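Local coordinates for dimethyladenosine transferase, putative (PDB 2H1R), which probably methylates adenine bases of ribosomal RNA, using S-adenosyl-L-methionine as methyl donor, as other members of the rRNA adenine dimethylase family do, at residues L160-K165 with N210-C215; K241-C244 with K248-P251. One frame throughout, in Å; residues are numbered along the deposited sequence.

Contact 1. Residues L160-K165 with N210-C215; sequences LTINVK and NLLRIC
Helix 159-167 of the SAM-dependent methyltransferase fold meets helix 205-216, in the helical C-terminal part of the rRNA adenine dimethylase chain, where L212 is inserted against I162 and N163. The backbones stay well apart: the closest CA pair, I162 with L212, is separated by 8.6 Å, and the two segments bury just 121 Å² between them. One methyl, CD1 of L212, makes both side-chain contacts. With CG anti to the carbonyl carbon (chi1 -67°) and the chain extended through chi2 (175°), L212 carries this methyl straight out from its helix toward the facing one. There CD1 lies 4.3 Å from CG2 of I162, a loose apolar contact. The same methyl comes closer to the amide of N163, 3.5 Å from OD1 and 4.1 Å from CG. The side chains of N163 and L212 pass one another head to tail, each reaching toward the other's helix. F282 of helix 279-291 touches both I162 and L212 and extends the apolar patch. The polar end of N163 is served about one turn before L212 on the facing helix: ND2 hydrogen-bonds to OD1 of D209, and OD1 receives a weak hydrogen bond from NE1 of W208. D209 also pairs through OD2 with NE of R213, which makes the arginine a second-shell partner of N163. The carboxylate and the indole N-H are consistent with the modelled amide orientation, ND2 toward the former and OD1 toward the latter. Chemically, the interface combines thin apolar contact with directional bonding: L212 supplies methyl packing between the helices, while the buried amide of N163 finds partners for both its nitrogen and its oxygen on helix 205-216.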
loop_
_atom_site.group_PDB
_atom_site.type_symbol
_atom_site.label_atom_id
_atom_site.label_comp_id
_atom_site.label_asym_id
_atom_site.label_seq_id
_atom_site.Cartn_x
_atom_site.Cartn_y
_atom_site.Cartn_z
ATOM N N LEU A 160 -3.927 6.197 -4.168
ATOM C CA LEU A 160 -3.684 4.807 -3.726
ATOM C C LEU A 160 -2.766 4.083 -4.667
ATOM O O LEU A 160 -1.764 3.462 -4.244
ATOM C CB LEU A 160 -5.002 4.009 -3.635
ATOM C CG LEU A 160 -4.858 2.475 -3.619
ATOM C CD1 LEU A 160 -4.172 2.018 -2.312
ATOM C CD2 LEU A 160 -6.227 1.778 -3.793
ATOM N N THR A 161 -3.105 4.131 -5.961
ATOM C CA THR A 161 -2.326 3.472 -6.986
ATOM C C THR A 161 -0.883 3.893 -6.998
ATOM O O THR A 161 0.015 3.036 -7.088
ATOM C CB THR A 161 -2.898 3.686 -8.435
ATOM O OG1 THR A 161 -4.334 3.624 -8.417
ATOM C CG2 THR A 161 -2.327 2.651 -9.347
ATOM N N ILE A 162 -0.630 5.195 -6.930
ATOM C CA ILE A 162 0.754 5.642 -6.993
ATOM C C ILE A 162 1.524 5.255 -5.713
ATOM O O ILE A 162 2.672 4.831 -5.812
ATOM C CB ILE A 162 0.884 7.141 -7.332
ATOM C CG1 ILE A 162 0.320 7.411 -8.723
ATOM C CG2 ILE A 162 2.369 7.570 -7.360
ATOM C CD1 ILE A 162 0.487 8.903 -9.214
ATOM N N ASN A 163 0.887 5.374 -4.555
ATOM C CA ASN A 163 1.473 4.879 -3.277
ATOM C C ASN A 163 1.939 3.452 -3.356
ATOM O O ASN A 163 3.120 3.132 -3.063
ATOM C CB ASN A 163 0.523 5.081 -2.121
ATOM C CG ASN A 163 0.577 6.491 -1.595
ATOM O OD1 ASN A 163 1.600 7.140 -1.703
ATOM N ND2 ASN A 163 -0.506 6.977 -1.060
ATOM N N VAL A 164 1.049 2.593 -3.836
ATOM C CA VAL A 164 1.370 1.172 -4.031
ATOM C C VAL A 164 2.554 0.966 -4.979
ATOM O O VAL A 164 3.487 0.162 -4.683
ATOM C CB VAL A 164 0.104 0.390 -4.503
ATOM C CG1 VAL A 164 0.438 -1.057 -4.858
ATOM C CG2 VAL A 164 -0.915 0.389 -3.414
ATOM N N LYS A 165 2.539 1.680 -6.104
ATOM C CA LYS A 165 3.542 1.529 -7.125
ATOM C C LYS A 165 4.916 2.025 -6.624
ATOM O O LYS A 165 5.962 1.506 -7.043
ATOM C CB LYS A 165 3.154 2.324 -8.375
ATOM C CG LYS A 165 2.066 1.673 -9.271
ATOM C CD LYS A 165 1.562 2.659 -10.311
ATOM C CE LYS A 165 2.524 2.743 -11.509
ATOM N NZ LYS A 165 2.193 3.956 -12.351
ATOM N N ASN A 210 1.274 13.764 1.378
ATOM C CA ASN A 210 0.620 15.077 1.394
ATOM C C ASN A 210 0.709 15.789 0.055
ATOM O O ASN A 210 -0.253 16.460 -0.365
ATOM C CB ASN A 210 1.168 15.980 2.499
ATOM C CG ASN A 210 0.682 15.584 3.868
ATOM O OD1 ASN A 210 -0.270 14.815 4.019
ATOM N ND2 ASN A 210 1.328 16.118 4.884
ATOM N N LEU A 211 1.847 15.639 -0.606
ATOM C CA LEU A 211 2.029 16.160 -1.981
ATOM C C LEU A 211 1.006 15.500 -2.916
ATOM O O LEU A 211 0.346 16.178 -3.721
ATOM C CB LEU A 211 3.451 15.893 -2.491
ATOM C CG LEU A 211 3.720 16.153 -3.987
ATOM C CD1 LEU A 211 3.551 17.635 -4.379
ATOM C CD2 LEU A 211 5.101 15.661 -4.426
ATOM N N LEU A 212 0.868 14.187 -2.805
ATOM C CA LEU A 212 -0.151 13.485 -3.610
ATOM C C LEU A 212 -1.567 13.923 -3.324
ATOM O O LEU A 212 -2.365 14.000 -4.248
ATOM C CB LEU A 212 -0.034 11.957 -3.510
ATOM C CG LEU A 212 1.234 11.352 -4.148
ATOM C CD1 LEU A 212 1.240 9.863 -3.843
ATOM C CD2 LEU A 212 1.301 11.511 -5.642
ATOM N N ARG A 213 -1.902 14.188 -2.066
ATOM C CA ARG A 213 -3.244 14.697 -1.724
ATOM C C ARG A 213 -3.531 16.072 -2.358
ATOM O O ARG A 213 -4.646 16.318 -2.862
ATOM C CB ARG A 213 -3.450 14.739 -0.204
ATOM C CG ARG A 213 -3.654 13.336 0.390
ATOM C CD ARG A 213 -3.687 13.432 1.922
ATOM N NE ARG A 213 -3.866 12.145 2.568
ATOM C CZ ARG A 213 -5.056 11.622 2.858
ATOM N NH1 ARG A 213 -6.157 12.270 2.524
ATOM N NH2 ARG A 213 -5.146 10.437 3.461
ATOM N N ILE A 214 -2.529 16.941 -2.391
ATOM C CA ILE A 214 -2.686 18.218 -3.067
ATOM C C ILE A 214 -2.977 18.020 -4.551
ATOM O O ILE A 214 -3.941 18.595 -5.088
ATOM C CB ILE A 214 -1.427 19.132 -2.904
ATOM C CG1 ILE A 214 -1.219 19.489 -1.441
ATOM C CG2 ILE A 214 -1.597 20.423 -3.696
ATOM C CD1 ILE A 214 0.103 20.217 -1.185
ATOM N N CYS A 215 -2.146 17.224 -5.198
ATOM C CA CYS A 215 -2.217 16.997 -6.633
ATOM C C CYS A 215 -3.457 16.203 -7.051
ATOM O O CYS A 215 -4.069 16.529 -8.073
ATOM C CB CYS A 215 -0.954 16.278 -7.118
ATOM S SG CYS A 215 0.538 17.340 -6.910
#

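Contact 2. Residues K241-C244 with K248-P251; sequences KNWC and KQVP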
loop_
_atom_site.group_PDB
_atom_site.type_symbol
_atom_site.label_atom_id
_atom_site.label_comp_id
_atom_site.label_asym_id
_atom_site.label_seq_id
_atom_site.Cartn_x
_atom_site.Cartn_y
_atom_site.Cartn_z
ATOM N N LYS A 241 8.324 29.509 5.352
ATOM C CA LYS A 241 8.872 30.423 6.376
ATOM C C LYS A 241 9.242 29.694 7.680
ATOM O O LYS A 241 10.271 30.007 8.290
ATOM C CB LYS A 241 7.898 31.565 6.638
ATOM C CG LYS A 241 7.809 32.533 5.461
ATOM C CD LYS A 241 6.545 33.380 5.596
ATOM C CE LYS A 241 6.439 34.432 4.495
ATOM N NZ LYS A 241 7.403 35.544 4.678
ATOM N N ASN A 242 8.417 28.742 8.090
ATOM C CA ASN A 242 8.693 27.893 9.259
ATOM C C ASN A 242 10.010 27.112 9.126
ATOM O O ASN A 242 10.801 27.076 10.078
ATOM C CB ASN A 242 7.582 26.880 9.506
ATOM C CG ASN A 242 6.410 27.440 10.321
ATOM O OD1 ASN A 242 6.415 28.582 10.754
ATOM N ND2 ASN A 242 5.385 26.611 10.503
ATOM N N TRP A 243 10.225 26.485 7.957
ATOM C CA TRP A 243 11.468 25.784 7.636
ATOM C C TRP A 243 12.659 26.704 7.739
ATOM O O TRP A 243 13.716 26.351 8.319
ATOM C CB TRP A 243 11.415 25.215 6.206
ATOM C CG TRP A 243 12.685 24.482 5.785
ATOM C CD1 TRP A 243 13.669 24.954 4.977
ATOM C CD2 TRP A 243 13.062 23.143 6.143
ATOM N NE1 TRP A 243 14.649 23.976 4.797
ATOM C CE2 TRP A 243 14.297 22.871 5.522
ATOM C CE3 TRP A 243 12.482 22.157 6.957
ATOM C CZ2 TRP A 243 14.962 21.635 5.664
ATOM C CZ3 TRP A 243 13.142 20.915 7.105
ATOM C CH2 TRP A 243 14.379 20.673 6.449
ATOM N N CYS A 244 12.502 27.894 7.149
ATOM C CA CYS A 244 13.538 28.921 7.211
ATOM C C CYS A 244 13.889 29.340 8.659
ATOM O O CYS A 244 15.094 29.478 8.963
ATOM C CB CYS A 244 13.183 30.118 6.327
ATOM S SG CYS A 244 13.408 29.857 4.624
ATOM N N LYS A 248 17.344 28.306 10.759
ATOM C CA LYS A 248 18.008 29.613 10.848
ATOM C C LYS A 248 18.553 30.023 9.488
ATOM O O LYS A 248 19.746 30.292 9.311
ATOM C CB LYS A 248 19.070 29.592 11.956
ATOM C CG LYS A 248 18.473 29.122 13.293
ATOM C CD LYS A 248 19.507 29.066 14.417
ATOM C CE LYS A 248 18.832 29.226 15.767
ATOM N NZ LYS A 248 18.432 30.660 15.950
ATOM N N GLN A 249 17.655 30.014 8.507
ATOM C CA GLN A 249 17.953 30.442 7.148
ATOM C C GLN A 249 17.149 31.696 6.834
ATOM O O GLN A 249 16.176 32.002 7.526
ATOM C CB GLN A 249 17.631 29.351 6.145
ATOM C CG GLN A 249 18.618 28.209 6.139
ATOM C CD GLN A 249 18.390 27.284 4.982
ATOM O OE1 GLN A 249 17.407 26.545 4.958
ATOM N NE2 GLN A 249 19.283 27.334 3.990
ATOM N N VAL A 250 17.578 32.417 5.803
ATOM C CA VAL A 250 16.893 33.630 5.386
ATOM C C VAL A 250 16.039 33.323 4.158
ATOM O O VAL A 250 16.558 32.802 3.155
ATOM C CB VAL A 250 17.879 34.836 5.152
ATOM C CG1 VAL A 250 18.928 34.530 4.056
ATOM C CG2 VAL A 250 17.096 36.102 4.818
ATOM N N PRO A 251 14.723 33.598 4.245
ATOM C CA PRO A 251 13.833 33.324 3.106
ATOM C C PRO A 251 14.322 34.023 1.844
ATOM O O PRO A 251 14.967 35.062 1.930
ATOM C CB PRO A 251 12.501 33.899 3.565
ATOM C CG PRO A 251 12.567 33.871 5.048
ATOM C CD PRO A 251 13.984 34.149 5.397
HETATM O O HOH W 1 16.565 23.819 3.052
#
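A Schellman motif ends helix 230-246 at this contact, and C244 and Q249 are joined across it. Its backbone bond runs from Q249 N back to C244 O at 2.7 Å. It is short and nearly straight, with an N-H...O angle of 168°, and the donor lies in the carbonyl plane. K248, the C-prime residue, has a left-handed backbone conformation, which turns the chain so that Q249 N faces C244 O in the last turn of the helix; K248 N bonds in the same motif to the carbonyl of T245. K248 N also comes near C244 O, but at a poor angle, leaving Q249 N as the hydrogen-bonding donor.

Apolar contact follows as the chain doubles back. C244, buried at the centre, is covered by P251: the thiol sulfur SG lies 3.8 Å from P251 CA, and C244 CB is 4.0 Å from CG of the proline ring.

The polar side-chain contact lies toward the surface. W243 has its indole CG anti to the backbone N (chi1 179°); the indole and the Q249 side chain extend alongside each other in the same direction, with ring and amide planes 68° apart. H295 stacks on this indole from elsewhere in the chain. NE1 of W243 and OE1 of Q249, 3.8 Å apart, are bridged by water 1. This water sits in the ring plane at the indole edge, accepts a hydrogen bond of 2.6 Å from W243 NE1, and donates a weak one of 3.4 Å to Q249 OE1.

In the fold
The two contacts lie in series along the chain, neither nesting nor crossing. From the N terminus, the chain first builds most of the methyltransferase sheet, up to strand 135-141. Contact 1 then spans the 44 residues that include strands 168-176 and 189-196 at one side of that sheet, bringing helix 205-216 back against helix 159-167 and so tying the methyltransferase fold to the C-terminal helical region. After helix 230-246, contact 2 closes a tight local turn at the helix end, leading toward helix 256-266. The contact centres are 27 Å apart and their nearest atoms about 13 Å.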